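Local coordinates for hypothetical protein Aq_1549 (Aquifex aeolicus, PDB 2E8E), which is of unproven function but belongs to the OsmC family and is probably a thiol-dependent peroxidase that reduces peroxides, at residues N33-C45 / I66-Y80. Sequence-based numbering, arbitrary orientation.
Sequences NPMELLLVSIGSC and IFLKGKRREKHPKIY
Met35 and Tyr80 meet from opposite directions. The Met35 methyl CE sits over the middle of the Tyr80 ring, 3.5 Å from its centroid and almost on the ring normal. The sulfur SD lies more obliquely, completing a Met-aromatic contact. Met35 CG lies over the Arg72 guanidinium, 3.9 Å above its plane. From there the bends at chi2 (-72°) and chi3 (-91°) swing CE round over the Tyr80 ring. Met35 thus bridges two flat groups.

At the ring's edge, Tyr80 OH donates to Met35 O at 2.7 Å. The hydroxyl stands above the carbonyl plane, not on a lone pair. Leu38 CD2 touches the ring edge, and Leu39 CD2 approaches CE2 of Tyr80 obliquely at 3.8 Å. With an alanine here in place of Tyr80, Met35 O would probably lose the hydroxyl that bonds to it, and a gap is likely to open under the Met35 methyl and beside Leu39.

Arg72 NE donates to Lys78 O at 2.8 Å in a nearly straight bond that lies in the guanidinium plane and fixes how the group is turned. A water joins its NH1 to Asn33 ND2, and Glu2 of the second subunit forms a salt bridge to the same NH1. Asn33 OD1 caps the helix start by accepting from Glu36 N.

Farther along, Leu68 lies against the helix backbone, with CD2 3.5 Å from Leu39 O. Ile42 CG2 packs on the same methyl. Gly43 allows this close approach, since a CB there would clash with Leu68 CD1. Ile66 CD1 reaches Gly43 O at 3.5 Å.

Strand 60-72 also pairs antiparallel with a strand of the second subunit, continuing the sheet across the interface. The contact packs helix 34-56 on this sheet, a helix-on-sheet arrangement consistent with the dimeric OsmC fold.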
loop_
_atom_site.group_PDB
_atom_site.type_symbol
_atom_site.label_atom_id
_atom_site.label_comp_id
_atom_site.label_asym_id
_atom_site.label_seq_id
_atom_site.Cartn_x
_atom_site.Cartn_y
_atom_site.Cartn_z
ATOM N N ASN A 33 -3.701 9.681 0.055
ATOM C CA ASN A 33 -2.620 9.695 -0.926
ATOM C C ASN A 33 -2.104 8.271 -1.147
ATOM O O ASN A 33 -1.743 7.590 -0.195
ATOM C CB ASN A 33 -1.492 10.605 -0.440
ATOM C CG ASN A 33 -0.310 10.601 -1.372
ATOM O OD1 ASN A 33 0.662 9.870 -1.163
ATOM N ND2 ASN A 33 -0.395 11.401 -2.435
ATOM N N PRO A 34 -2.063 7.806 -2.408
ATOM C CA PRO A 34 -1.589 6.444 -2.705
ATOM C C PRO A 34 -0.219 6.067 -2.138
ATOM O O PRO A 34 -0.049 4.973 -1.599
ATOM C CB PRO A 34 -1.626 6.393 -4.230
ATOM C CG PRO A 34 -2.803 7.283 -4.551
ATOM C CD PRO A 34 -2.558 8.465 -3.631
ATOM N N MET A 35 0.758 6.955 -2.261
ATOM C CA MET A 35 2.084 6.657 -1.744
ATOM C C MET A 35 2.111 6.668 -0.216
ATOM O O MET A 35 2.905 5.953 0.397
ATOM C CB MET A 35 3.114 7.612 -2.343
ATOM C CG MET A 35 3.578 7.159 -3.743
ATOM S SD MET A 35 4.674 5.689 -3.756
ATOM C CE MET A 35 6.248 6.536 -3.666
ATOM N N GLU A 36 1.249 7.468 0.407
ATOM C CA GLU A 36 1.185 7.450 1.865
ATOM C C GLU A 36 0.541 6.120 2.253
ATOM O O GLU A 36 0.923 5.503 3.253
ATOM C CB GLU A 36 0.359 8.623 2.411
ATOM C CG GLU A 36 1.114 9.941 2.405
ATOM C CD GLU A 36 0.325 11.091 3.009
ATOM O OE1 GLU A 36 -0.818 10.873 3.468
ATOM O OE2 GLU A 36 0.857 12.219 3.019
ATOM N N LEU A 37 -0.430 5.666 1.455
ATOM C CA LEU A 37 -1.090 4.392 1.729
ATOM C C LEU A 37 -0.107 3.228 1.617
ATOM O O LEU A 37 -0.253 2.221 2.310
ATOM C CB LEU A 37 -2.280 4.168 0.783
ATOM C CG LEU A 37 -3.537 4.963 1.145
ATOM C CD1 LEU A 37 -4.663 4.625 0.177
ATOM C CD2 LEU A 37 -3.953 4.621 2.579
ATOM N N LEU A 38 0.894 3.355 0.750
ATOM C CA LEU A 38 1.884 2.287 0.640
ATOM C C LEU A 38 2.635 2.199 1.970
ATOM O O LEU A 38 2.897 1.105 2.477
ATOM C CB LEU A 38 2.874 2.558 -0.506
ATOM C CG LEU A 38 4.081 1.605 -0.547
ATOM C CD1 LEU A 38 3.589 0.165 -0.695
ATOM C CD2 LEU A 38 5.004 1.968 -1.702
ATOM N N LEU A 39 2.984 3.351 2.539
ATOM C CA LEU A 39 3.694 3.346 3.816
ATOM C C LEU A 39 2.792 2.757 4.900
ATOM O O LEU A 39 3.260 2.045 5.792
ATOM C CB LEU A 39 4.137 4.760 4.204
ATOM C CG LEU A 39 5.218 5.394 3.322
ATOM C CD1 LEU A 39 5.517 6.791 3.837
ATOM C CD2 LEU A 39 6.493 4.547 3.342
ATOM N N VAL A 40 1.497 3.048 4.833
ATOM C CA VAL A 40 0.578 2.491 5.819
ATOM C C VAL A 40 0.526 0.969 5.667
ATOM O O VAL A 40 0.507 0.239 6.663
ATOM C CB VAL A 40 -0.858 3.074 5.668
ATOM C CG1 VAL A 40 -1.839 2.296 6.543
ATOM C CG2 VAL A 40 -0.865 4.542 6.067
ATOM N N SER A 41 0.512 0.489 4.425
ATOM C CA SER A 41 0.467 -0.953 4.175
ATOM C C SER A 41 1.706 -1.632 4.748
ATOM O O SER A 41 1.621 -2.682 5.387
ATOM C CB SER A 41 0.376 -1.230 2.668
ATOM O OG SER A 41 -0.783 -0.619 2.129
ATOM N N ILE A 42 2.860 -1.023 4.512
ATOM C CA ILE A 42 4.120 -1.553 5.016
ATOM C C ILE A 42 4.123 -1.561 6.545
ATOM O O ILE A 42 4.415 -2.585 7.174
ATOM C CB ILE A 42 5.311 -0.692 4.529
ATOM C CG1 ILE A 42 5.483 -0.845 3.013
ATOM C CG2 ILE A 42 6.581 -1.086 5.273
ATOM C CD1 ILE A 42 6.480 0.150 2.414
ATOM N N GLY A 43 3.798 -0.410 7.130
ATOM C CA GLY A 43 3.792 -0.274 8.575
ATOM C C GLY A 43 2.834 -1.200 9.295
ATOM O O GLY A 43 3.193 -1.803 10.311
ATOM N N SER A 44 1.617 -1.331 8.773
ATOM C CA SER A 44 0.630 -2.190 9.413
ATOM C C SER A 44 0.946 -3.669 9.222
ATOM O O SER A 44 0.766 -4.466 10.147
ATOM C CB SER A 44 -0.780 -1.866 8.902
ATOM O OG SER A 44 -0.877 -2.011 7.495
ATOM N N CYS A 45 1.422 -4.045 8.036
ATOM C CA CYS A 45 1.764 -5.444 7.786
ATOM C C CYS A 45 2.851 -5.857 8.775
ATOM O O CYS A 45 2.748 -6.896 9.429
ATOM C CB CYS A 45 2.282 -5.632 6.358
ATOM S SG CYS A 45 2.531 -7.367 5.873
ATOM N N ILE A 66 4.651 3.146 15.193
ATOM C CA ILE A 66 5.544 2.945 14.062
ATOM C C ILE A 66 5.560 4.201 13.210
ATOM O O ILE A 66 4.516 4.688 12.775
ATOM C CB ILE A 66 5.101 1.743 13.206
ATOM C CG1 ILE A 66 4.912 0.511 14.097
ATOM C CG2 ILE A 66 6.160 1.448 12.149
ATOM C CD1 ILE A 66 4.373 -0.709 13.364
ATOM N N PHE A 67 6.757 4.727 12.982
ATOM C CA PHE A 67 6.924 5.937 12.203
ATOM C C PHE A 67 7.632 5.624 10.899
ATOM O O PHE A 67 8.735 5.087 10.898
ATOM C CB PHE A 67 7.735 6.953 13.009
ATOM C CG PHE A 67 7.126 7.273 14.343
ATOM C CD1 PHE A 67 6.135 8.243 14.456
ATOM C CD2 PHE A 67 7.499 6.562 15.478
ATOM C CE1 PHE A 67 5.521 8.499 15.685
ATOM C CE2 PHE A 67 6.892 6.808 16.708
ATOM C CZ PHE A 67 5.902 7.777 16.810
ATOM N N LEU A 68 6.991 5.949 9.784
ATOM C CA LEU A 68 7.597 5.699 8.488
ATOM C C LEU A 68 7.809 6.995 7.728
ATOM O O LEU A 68 6.931 7.851 7.678
ATOM C CB LEU A 68 6.730 4.755 7.653
ATOM C CG LEU A 68 6.516 3.359 8.240
ATOM C CD1 LEU A 68 5.199 3.320 9.015
ATOM C CD2 LEU A 68 6.502 2.338 7.118
ATOM N N LYS A 69 8.991 7.133 7.141
ATOM C CA LYS A 69 9.319 8.315 6.364
ATOM C C LYS A 69 9.919 7.863 5.045
ATOM O O LYS A 69 10.905 7.124 5.022
ATOM C CB LYS A 69 10.327 9.197 7.102
ATOM C CG LYS A 69 10.802 10.384 6.277
ATOM C CD LYS A 69 11.787 11.258 7.039
ATOM C CE LYS A 69 11.164 11.825 8.301
ATOM N NZ LYS A 69 12.079 12.774 9.002
ATOM N N GLY A 70 9.323 8.308 3.945
ATOM C CA GLY A 70 9.832 7.922 2.646
ATOM C C GLY A 70 10.291 9.125 1.852
ATOM O O GLY A 70 9.623 10.156 1.847
ATOM N N LYS A 71 11.442 8.997 1.197
ATOM C CA LYS A 71 11.996 10.070 0.372
ATOM C C LYS A 71 11.919 9.615 -1.080
ATOM O O LYS A 71 12.478 8.578 -1.446
ATOM C CB LYS A 71 13.447 10.349 0.769
ATOM C CG LYS A 71 13.591 10.928 2.163
ATOM C CD LYS A 71 15.054 11.140 2.527
ATOM C CE LYS A 71 15.196 11.810 3.887
ATOM N NZ LYS A 71 14.556 11.018 4.975
ATOM N N ARG A 72 11.236 10.400 -1.906
ATOM C CA ARG A 72 11.032 10.048 -3.307
ATOM C C ARG A 72 12.022 10.618 -4.309
ATOM O O ARG A 72 12.543 11.720 -4.135
ATOM C CB ARG A 72 9.626 10.470 -3.740
ATOM C CG ARG A 72 8.526 9.979 -2.822
ATOM C CD ARG A 72 7.179 10.534 -3.238
ATOM N NE ARG A 72 6.744 10.028 -4.535
ATOM C CZ ARG A 72 5.561 10.300 -5.072
ATOM N NH1 ARG A 72 4.707 11.083 -4.426
ATOM N NH2 ARG A 72 5.217 9.762 -6.230
ATOM N N ARG A 73 12.259 9.848 -5.369
ATOM C CA ARG A 73 13.138 10.257 -6.452
ATOM C C ARG A 73 12.456 11.443 -7.124
ATOM O O ARG A 73 11.236 11.588 -7.044
ATOM C CB ARG A 73 13.309 9.110 -7.455
ATOM C CG ARG A 73 14.134 9.464 -8.678
ATOM C CD ARG A 73 14.504 8.233 -9.485
ATOM N NE ARG A 73 13.342 7.535 -10.026
ATOM C CZ ARG A 73 13.416 6.412 -10.733
ATOM N NH1 ARG A 73 14.599 5.863 -10.983
ATOM N NH2 ARG A 73 12.315 5.836 -11.192
ATOM N N GLU A 74 13.230 12.284 -7.799
ATOM C CA GLU A 74 12.662 13.460 -8.443
ATOM C C GLU A 74 12.165 13.253 -9.872
ATOM O O GLU A 74 11.436 14.090 -10.399
ATOM C CB GLU A 74 13.678 14.607 -8.371
ATOM C CG GLU A 74 13.925 15.030 -6.931
ATOM C CD GLU A 74 15.103 15.968 -6.760
ATOM O OE1 GLU A 74 15.386 16.341 -5.602
ATOM O OE2 GLU A 74 15.744 16.326 -7.771
ATOM N N LYS A 75 12.541 12.138 -10.487
ATOM C CA LYS A 75 12.103 11.830 -11.845
ATOM C C LYS A 75 11.172 10.620 -11.834
ATOM O O LYS A 75 11.244 9.784 -10.934
ATOM C CB LYS A 75 13.317 11.563 -12.736
ATOM C CG LYS A 75 14.198 12.787 -12.907
ATOM C CD LYS A 75 15.469 12.478 -13.672
ATOM C CE LYS A 75 16.264 13.752 -13.908
ATOM N NZ LYS A 75 16.555 14.462 -12.628
ATOM N N HIS A 76 10.301 10.532 -12.835
ATOM C CA HIS A 76 9.344 9.432 -12.925
ATOM C C HIS A 76 9.967 8.096 -13.325
ATOM O O HIS A 76 10.824 8.039 -14.208
ATOM C CB HIS A 76 8.231 9.780 -13.920
ATOM C CG HIS A 76 7.433 10.987 -13.540
ATOM N ND1 HIS A 76 7.605 12.215 -14.143
ATOM C CD2 HIS A 76 6.451 11.155 -12.622
ATOM C CE1 HIS A 76 6.762 13.085 -13.615
ATOM N NE2 HIS A 76 6.050 12.466 -12.689
ATOM N N PRO A 77 9.552 6.998 -12.663
ATOM C CA PRO A 77 8.556 6.992 -11.583
ATOM C C PRO A 77 9.183 7.468 -10.269
ATOM O O PRO A 77 10.306 7.093 -9.935
ATOM C CB PRO A 77 8.108 5.532 -11.536
ATOM C CG PRO A 77 9.339 4.792 -11.937
ATOM C CD PRO A 77 9.856 5.622 -13.097
ATOM N N LYS A 78 8.445 8.288 -9.530
ATOM C CA LYS A 78 8.941 8.849 -8.282
ATOM C C LYS A 78 8.824 7.901 -7.096
ATOM O O LYS A 78 8.144 8.184 -6.112
ATOM C CB LYS A 78 8.219 10.166 -7.999
ATOM C CG LYS A 78 8.423 11.191 -9.117
ATOM C CD LYS A 78 7.827 12.541 -8.770
ATOM C CE LYS A 78 8.183 13.567 -9.836
ATOM N NZ LYS A 78 7.659 14.922 -9.514
ATOM N N ILE A 79 9.510 6.769 -7.206
ATOM C CA ILE A 79 9.510 5.758 -6.158
ATOM C C ILE A 79 10.258 6.268 -4.931
ATOM O O ILE A 79 10.961 7.275 -4.992
ATOM C CB ILE A 79 10.230 4.477 -6.628
ATOM C CG1 ILE A 79 11.687 4.805 -6.976
ATOM C CG2 ILE A 79 9.513 3.875 -7.833
ATOM C CD1 ILE A 79 12.525 3.602 -7.349
ATOM N N TYR A 80 10.103 5.571 -3.810
ATOM C CA TYR A 80 10.832 5.936 -2.602
ATOM C C TYR A 80 12.258 5.420 -2.759
ATOM O O TYR A 80 12.470 4.216 -2.897
ATOM C CB TYR A 80 10.220 5.272 -1.365
ATOM C CG TYR A 80 8.887 5.830 -0.935
ATOM C CD1 TYR A 80 8.731 7.188 -0.661
ATOM C CD2 TYR A 80 7.788 4.989 -0.766
ATOM C CE1 TYR A 80 7.512 7.695 -0.221
ATOM C CE2 TYR A 80 6.565 5.483 -0.331
ATOM C CZ TYR A 80 6.434 6.836 -0.059
ATOM O OH TYR A 80 5.231 7.318 0.388
HETATM O O HOH W 1 1.706 11.940 -4.394
#